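Local coordinates for protein 5-oxoprolinase subunit A (Thermus thermophilus, PDB 2DFA) that probably cleaves 5-oxoproline to L-glutamate at the cost of ATP hydrolysis, working as one subunit of a three-component 5-oxoprolinase, at residues A113-A118 and E163-R168; R195-V200 and E241-E246. All blocks are in the same frame, centred on the assembly; numbering follows the deposited sequence.

In the fold
The two contacts follow each other along the chain, the first complete before the second begins. Past the early strands of the parallel sheet, helix 112-120 supplies the first half of contact 1; the chain then runs through helix 122-135 and helix 148-155 before strand 160-164 and the turn behind it close this loop of 44 residues. Helix 189-201 opens contact 2, which the loop between helix 229-241 and strand 246-247 closes near the C terminus. Their centres lie about 21 Å apart, yet they are tied: Arg-195 NH2 probably donates a hydrogen bond to Arg-168 O (3.0 Å), Arg-195 NE makes a weak one to Pro-166 O, and Ala-196 packs on Pro-166, joining helix 189-201 to the turn after strand 160-164.

Contact 1 of 2, residues A113-A118 and E163-R168; sequences ALYLKA and EAFPER
Glu-163, which meets Tyr-115 through its OE1, has its other carboxylate oxygen gripped twice: OE2 forms a salt bridge with Lys-109 NZ and accepts a hydrogen bond from Asn-6 ND2. The setting is the parallel beta/alpha fold of this LamB/YcsF family protein, and the contact joins helix 112-120 to the end of strand 160-164 and the type I turn that follows. It illustrates how one long aromatic side chain can bridge backbones that stay well apart, since even the nearest CA atoms, those of Tyr-115 and Glu-163, are separated by 12.3 Å. With CG opposite the backbone N (chi1 -171°), the Tyr-115 ring is carried away from its helix toward Glu-163, which answers with an extended chain. The phenol OH of Tyr-115 and Glu-163 OE1 come to 3.0 Å, and the same carboxylate oxygen is 3.8 Å from Tyr-115 CZ. Ring and carboxylate planes stand almost perpendicular, 83° apart. Two partners on OE2 should restrict the rotation of the carboxylate and so favour OE1 beside the phenol. The Tyr-115 side chain lies near, but does not touch, Asp-8, His-62 and His-111, whose donor atoms face a common point and might form a metal site. Leu-144 touches both aromatic side chains, Tyr-115 and Phe-165. The two aromatics approach from opposite directions, and the phenol oxygen arrives at the edge of the Phe-165 ring, near its plane, with Tyr-115 OH 4.0 Å from Phe-165 CZ.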
loop_
_atom_site.group_PDB
_atom_site.type_symbol
_atom_site.label_atom_id
_atom_site.label_comp_id
_atom_site.label_asym_id
_atom_site.label_seq_id
_atom_site.Cartn_x
_atom_site.Cartn_y
_atom_site.Cartn_z
ATOM N N ALA A 113 -9.076 11.086 11.772
ATOM C CA ALA A 113 -8.814 10.447 13.058
ATOM C C ALA A 113 -7.562 10.952 13.763
ATOM O O ALA A 113 -7.505 10.941 14.994
ATOM C CB ALA A 113 -8.753 8.932 12.888
ATOM N N LEU A 114 -6.558 11.385 13.002
ATOM C CA LEU A 114 -5.336 11.905 13.619
ATOM C C LEU A 114 -5.694 13.201 14.343
ATOM O O LEU A 114 -5.243 13.451 15.460
ATOM C CB LEU A 114 -4.260 12.186 12.558
ATOM C CG LEU A 114 -2.924 12.780 13.047
ATOM C CD1 LEU A 114 -2.316 11.903 14.145
ATOM C CD2 LEU A 114 -1.965 12.910 11.870
ATOM N N TYR A 115 -6.512 14.019 13.687
ATOM C CA TYR A 115 -6.961 15.291 14.249
ATOM C C TYR A 115 -7.692 15.000 15.562
ATOM O O TYR A 115 -7.390 15.586 16.602
ATOM C CB TYR A 115 -7.906 15.980 13.254
ATOM C CG TYR A 115 -8.287 17.404 13.603
ATOM C CD1 TYR A 115 -7.349 18.435 13.538
ATOM C CD2 TYR A 115 -9.594 17.724 13.977
ATOM C CE1 TYR A 115 -7.703 19.755 13.833
ATOM C CE2 TYR A 115 -9.958 19.041 14.276
ATOM C CZ TYR A 115 -9.009 20.049 14.200
ATOM O OH TYR A 115 -9.369 21.350 14.482
ATOM N N LEU A 116 -8.649 14.077 15.508
ATOM C CA LEU A 116 -9.421 13.710 16.690
ATOM C C LEU A 116 -8.548 13.119 17.799
ATOM O O LEU A 116 -8.745 13.426 18.974
ATOM C CB LEU A 116 -10.532 12.721 16.312
ATOM C CG LEU A 116 -11.598 13.256 15.348
ATOM C CD1 LEU A 116 -12.644 12.175 15.077
ATOM C CD2 LEU A 116 -12.255 14.494 15.947
ATOM N N LYS A 117 -7.586 12.273 17.435
ATOM C CA LYS A 117 -6.706 11.672 18.436
ATOM C C LYS A 117 -5.910 12.786 19.114
ATOM O O LYS A 117 -5.691 12.762 20.329
ATOM C CB LYS A 117 -5.750 10.666 17.780
ATOM C CG LYS A 117 -4.932 9.836 18.769
ATOM C CD LYS A 117 -3.995 8.889 18.027
ATOM C CE LYS A 117 -3.194 8.001 18.978
ATOM N NZ LYS A 117 -4.062 7.121 19.803
ATOM N N ALA A 118 -5.491 13.767 18.320
ATOM C CA ALA A 118 -4.732 14.906 18.832
ATOM C C ALA A 118 -5.554 15.740 19.816
ATOM O O ALA A 118 -5.035 16.211 20.828
ATOM C CB ALA A 118 -4.277 15.785 17.678
ATOM N N GLU A 163 -9.586 27.381 14.723
ATOM C CA GLU A 163 -10.571 26.997 13.724
ATOM C C GLU A 163 -11.982 26.882 14.291
ATOM O O GLU A 163 -12.178 26.433 15.421
ATOM C CB GLU A 163 -10.152 25.667 13.093
ATOM C CG GLU A 163 -11.139 25.081 12.116
ATOM C CD GLU A 163 -10.560 23.896 11.363
ATOM O OE1 GLU A 163 -10.074 22.946 12.017
ATOM O OE2 GLU A 163 -10.595 23.918 10.115
ATOM N N ALA A 164 -12.959 27.304 13.496
ATOM C CA ALA A 164 -14.365 27.239 13.880
ATOM C C ALA A 164 -15.097 26.535 12.747
ATOM O O ALA A 164 -14.650 26.569 11.595
ATOM C CB ALA A 164 -14.932 28.650 14.091
ATOM N N PHE A 165 -16.222 25.904 13.067
ATOM C CA PHE A 165 -16.982 25.164 12.069
ATOM C C PHE A 165 -18.419 25.639 11.913
ATOM O O PHE A 165 -19.300 25.226 12.663
ATOM C CB PHE A 165 -16.985 23.674 12.422
ATOM C CG PHE A 165 -15.613 23.103 12.639
ATOM C CD1 PHE A 165 -14.909 23.374 13.808
ATOM C CD2 PHE A 165 -15.015 22.311 11.663
ATOM C CE1 PHE A 165 -13.628 22.863 14.002
ATOM C CE2 PHE A 165 -13.735 21.797 11.847
ATOM C CZ PHE A 165 -13.040 22.076 13.022
ATOM N N PRO A 166 -18.677 26.502 10.919
ATOM C CA PRO A 166 -20.037 27.001 10.703
ATOM C C PRO A 166 -21.046 25.901 10.360
ATOM O O PRO A 166 -22.252 26.100 10.496
ATOM C CB PRO A 166 -19.859 28.015 9.571
ATOM C CG PRO A 166 -18.654 27.505 8.834
ATOM C CD PRO A 166 -17.735 27.098 9.957
ATOM N N GLU A 167 -20.555 24.740 9.937
ATOM C CA GLU A 167 -21.439 23.632 9.577
ATOM C C GLU A 167 -21.698 22.640 10.703
ATOM O O GLU A 167 -22.472 21.695 10.534
ATOM C CB GLU A 167 -20.871 22.871 8.381
ATOM C CG GLU A 167 -20.714 23.698 7.121
ATOM C CD GLU A 167 -20.169 22.874 5.968
ATOM O OE1 GLU A 167 -20.914 22.023 5.437
ATOM O OE2 GLU A 167 -18.992 23.070 5.601
ATOM N N ARG A 168 -21.054 22.841 11.848
ATOM C CA ARG A 168 -21.228 21.935 12.978
ATOM C C ARG A 168 -21.870 22.640 14.161
ATOM O O ARG A 168 -21.575 23.804 14.429
ATOM C CB ARG A 168 -19.875 21.357 13.405
ATOM C CG ARG A 168 -19.235 20.456 12.361
ATOM C CD ARG A 168 -20.072 19.200 12.143
ATOM N NE ARG A 168 -20.158 18.390 13.357
ATOM C CZ ARG A 168 -19.123 17.766 13.912
ATOM N NH1 ARG A 168 -17.918 17.853 13.363
ATOM N NH2 ARG A 168 -19.290 17.061 15.022
#

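Contact 2 of 2, residues R195-V200 and E241-E246; sequences RALRMV and EQAGVE
Val-200 and Val-245 point their side chains at each other and meet tip to tip, with CG1 of Val-200 3.9 Å from CG1 of Val-245. In both valines CG1 is the branch turned opposite the backbone N (chi1 179° in each), and the same branch of each valine leads toward the other. Three residues earlier, about one helical turn, Leu-197 behaves differently: its first bond leaves the helix at an angle to the partner, and the branched end swings back so that CD2 approaches Ala-243 CB. The separation of Leu-197 CD2 and Ala-243 CB, 3.4 Å, is tighter than usual for carbons, and the chi1 of -100° is also unusual, so the exact closeness of this pair is doubtful. CD1 of Leu-197 stays farther from Ala-243 CB, at 4.2 Å, while its CD2 also borders Val-245 CG2 at 4.4 Å. A helix ending here presents apolar groups to a neighbouring helix. Gly-244, with positive phi (86°), ends helix 229-241 in a Schellman motif; its N bonds Glu-241 O (2.9 Å), closing the type I turn from Glu-241 to Gly-244. Ala-243 and Val-245 flank the glycine and both direct their CB atoms toward helix 189-201, Val-245 buried and Ala-243 exposed. Leu-240, on the last turn of helix 229-241, touches Leu-197, Val-200 and Val-245. Val-3 touches both valines, so the contact joins helix 189-201 to the C-terminal end of helix 229-241 and lies against strand 2-9, which runs parallel to strand 246-247.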
loop_
_atom_site.group_PDB
_atom_site.type_symbol
_atom_site.label_atom_id
_atom_site.label_comp_id
_atom_site.label_asym_id
_atom_site.label_seq_id
_atom_site.Cartn_x
_atom_site.Cartn_y
_atom_site.Cartn_z
ATOM N N ARG A 195 -24.498 31.447 10.537
ATOM C CA ARG A 195 -23.617 31.152 11.663
ATOM C C ARG A 195 -22.203 31.696 11.429
ATOM O O ARG A 195 -21.553 32.235 12.313
ATOM C CB ARG A 195 -23.577 29.630 11.841
ATOM C CG ARG A 195 -24.927 29.058 12.281
ATOM C CD ARG A 195 -24.992 27.527 12.150
ATOM N NE ARG A 195 -24.000 26.877 13.015
ATOM C CZ ARG A 195 -24.364 26.612 14.282
ATOM N NH1 ARG A 195 -25.572 26.944 14.702
ATOM N NH2 ARG A 195 -23.515 25.985 15.099
ATOM N N ALA A 196 -21.716 31.510 10.189
ATOM C CA ALA A 196 -20.379 31.997 9.866
ATOM C C ALA A 196 -20.229 33.496 10.157
ATOM O O ALA A 196 -19.294 33.942 10.805
ATOM C CB ALA A 196 -20.119 31.720 8.386
ATOM N N LEU A 197 -21.174 34.287 9.609
ATOM C CA LEU A 197 -21.155 35.728 9.864
ATOM C C LEU A 197 -21.085 36.019 11.366
ATOM O O LEU A 197 -20.309 36.838 11.844
ATOM C CB LEU A 197 -22.455 36.323 9.305
ATOM C CG LEU A 197 -22.290 36.998 7.938
ATOM C CD1 LEU A 197 -23.564 37.728 7.498
ATOM C CD2 LEU A 197 -21.174 38.046 7.929
ATOM N N ARG A 198 -21.981 35.339 12.105
ATOM C CA ARG A 198 -22.051 35.532 13.547
ATOM C C ARG A 198 -20.700 35.286 14.218
ATOM O O ARG A 198 -20.240 36.055 15.052
ATOM C CB ARG A 198 -23.093 34.555 14.094
ATOM C CG ARG A 198 -23.451 34.834 15.554
ATOM C CD ARG A 198 -24.662 35.770 15.690
ATOM N NE ARG A 198 -24.709 36.368 17.031
ATOM C CZ ARG A 198 -25.097 35.568 18.041
ATOM N NH1 ARG A 198 -25.393 34.305 17.792
ATOM N NH2 ARG A 198 -25.203 36.055 19.281
ATOM N N MET A 199 -20.083 34.142 13.863
ATOM C CA MET A 199 -18.793 33.804 14.454
ATOM C C MET A 199 -17.748 34.895 14.197
ATOM O O MET A 199 -16.929 35.228 15.041
ATOM C CB MET A 199 -18.308 32.485 13.845
ATOM C CG MET A 199 -19.264 31.311 14.069
ATOM S SD MET A 199 -18.702 29.827 13.221
ATOM C CE MET A 199 -19.156 28.634 14.485
ATOM N N VAL A 200 -17.761 35.422 12.957
ATOM C CA VAL A 200 -16.803 36.476 12.623
ATOM C C VAL A 200 -17.165 37.811 13.288
ATOM O O VAL A 200 -16.388 38.406 14.023
ATOM C CB VAL A 200 -16.766 36.635 11.100
ATOM C CG1 VAL A 200 -15.786 37.745 10.719
ATOM C CG2 VAL A 200 -16.325 35.340 10.445
ATOM N N GLU A 241 -18.703 38.429 2.223
ATOM C CA GLU A 241 -18.314 39.535 1.356
ATOM C C GLU A 241 -19.412 40.588 1.248
ATOM O O GLU A 241 -19.131 41.786 1.228
ATOM C CB GLU A 241 -17.944 39.014 -0.034
ATOM C CG GLU A 241 -16.764 38.058 -0.027
ATOM C CD GLU A 241 -16.322 37.662 -1.420
ATOM O OE1 GLU A 241 -17.162 37.147 -2.189
ATOM O OE2 GLU A 241 -15.133 37.861 -1.741
ATOM N N GLN A 242 -20.663 40.143 1.175
ATOM C CA GLN A 242 -21.781 41.074 1.092
ATOM C C GLN A 242 -21.902 41.805 2.423
ATOM O O GLN A 242 -22.583 42.825 2.527
ATOM C CB GLN A 242 -23.083 40.329 0.787
ATOM C CG GLN A 242 -23.232 39.904 -0.665
ATOM C CD GLN A 242 -24.560 39.222 -0.941
ATOM O OE1 GLN A 242 -25.460 39.806 -1.545
ATOM N NE2 GLN A 242 -24.689 37.977 -0.495
ATOM N N ALA A 243 -21.228 41.273 3.439
ATOM C CA ALA A 243 -21.246 41.861 4.771
ATOM C C ALA A 243 -20.047 42.779 4.973
ATOM O O ALA A 243 -19.938 43.456 5.992
ATOM C CB ALA A 243 -21.245 40.762 5.825
ATOM N N GLY A 244 -19.144 42.794 3.999
ATOM C CA GLY A 244 -17.969 43.640 4.103
ATOM C C GLY A 244 -16.820 43.000 4.860
ATOM O O GLY A 244 -15.935 43.695 5.360
ATOM N N VAL A 245 -16.837 41.674 4.956
ATOM C CA VAL A 245 -15.778 40.942 5.640
ATOM C C VAL A 245 -14.795 40.438 4.591
ATOM O O VAL A 245 -15.200 39.835 3.598
ATOM C CB VAL A 245 -16.339 39.729 6.418
ATOM C CG1 VAL A 245 -15.203 38.976 7.103
ATOM C CG2 VAL A 245 -17.358 40.196 7.442
ATOM N N GLU A 246 -13.507 40.687 4.804
ATOM C CA GLU A 246 -12.493 40.250 3.850
ATOM C C GLU A 246 -12.082 38.801 4.086
ATOM O O GLU A 246 -11.677 38.432 5.188
ATOM C CB GLU A 246 -11.248 41.134 3.939
ATOM C CG GLU A 246 -10.351 41.049 2.710
ATOM C CD GLU A 246 -8.996 41.705 2.914
ATOM O OE1 GLU A 246 -8.919 42.708 3.657
ATOM O OE2 GLU A 246 -8.008 41.223 2.317
#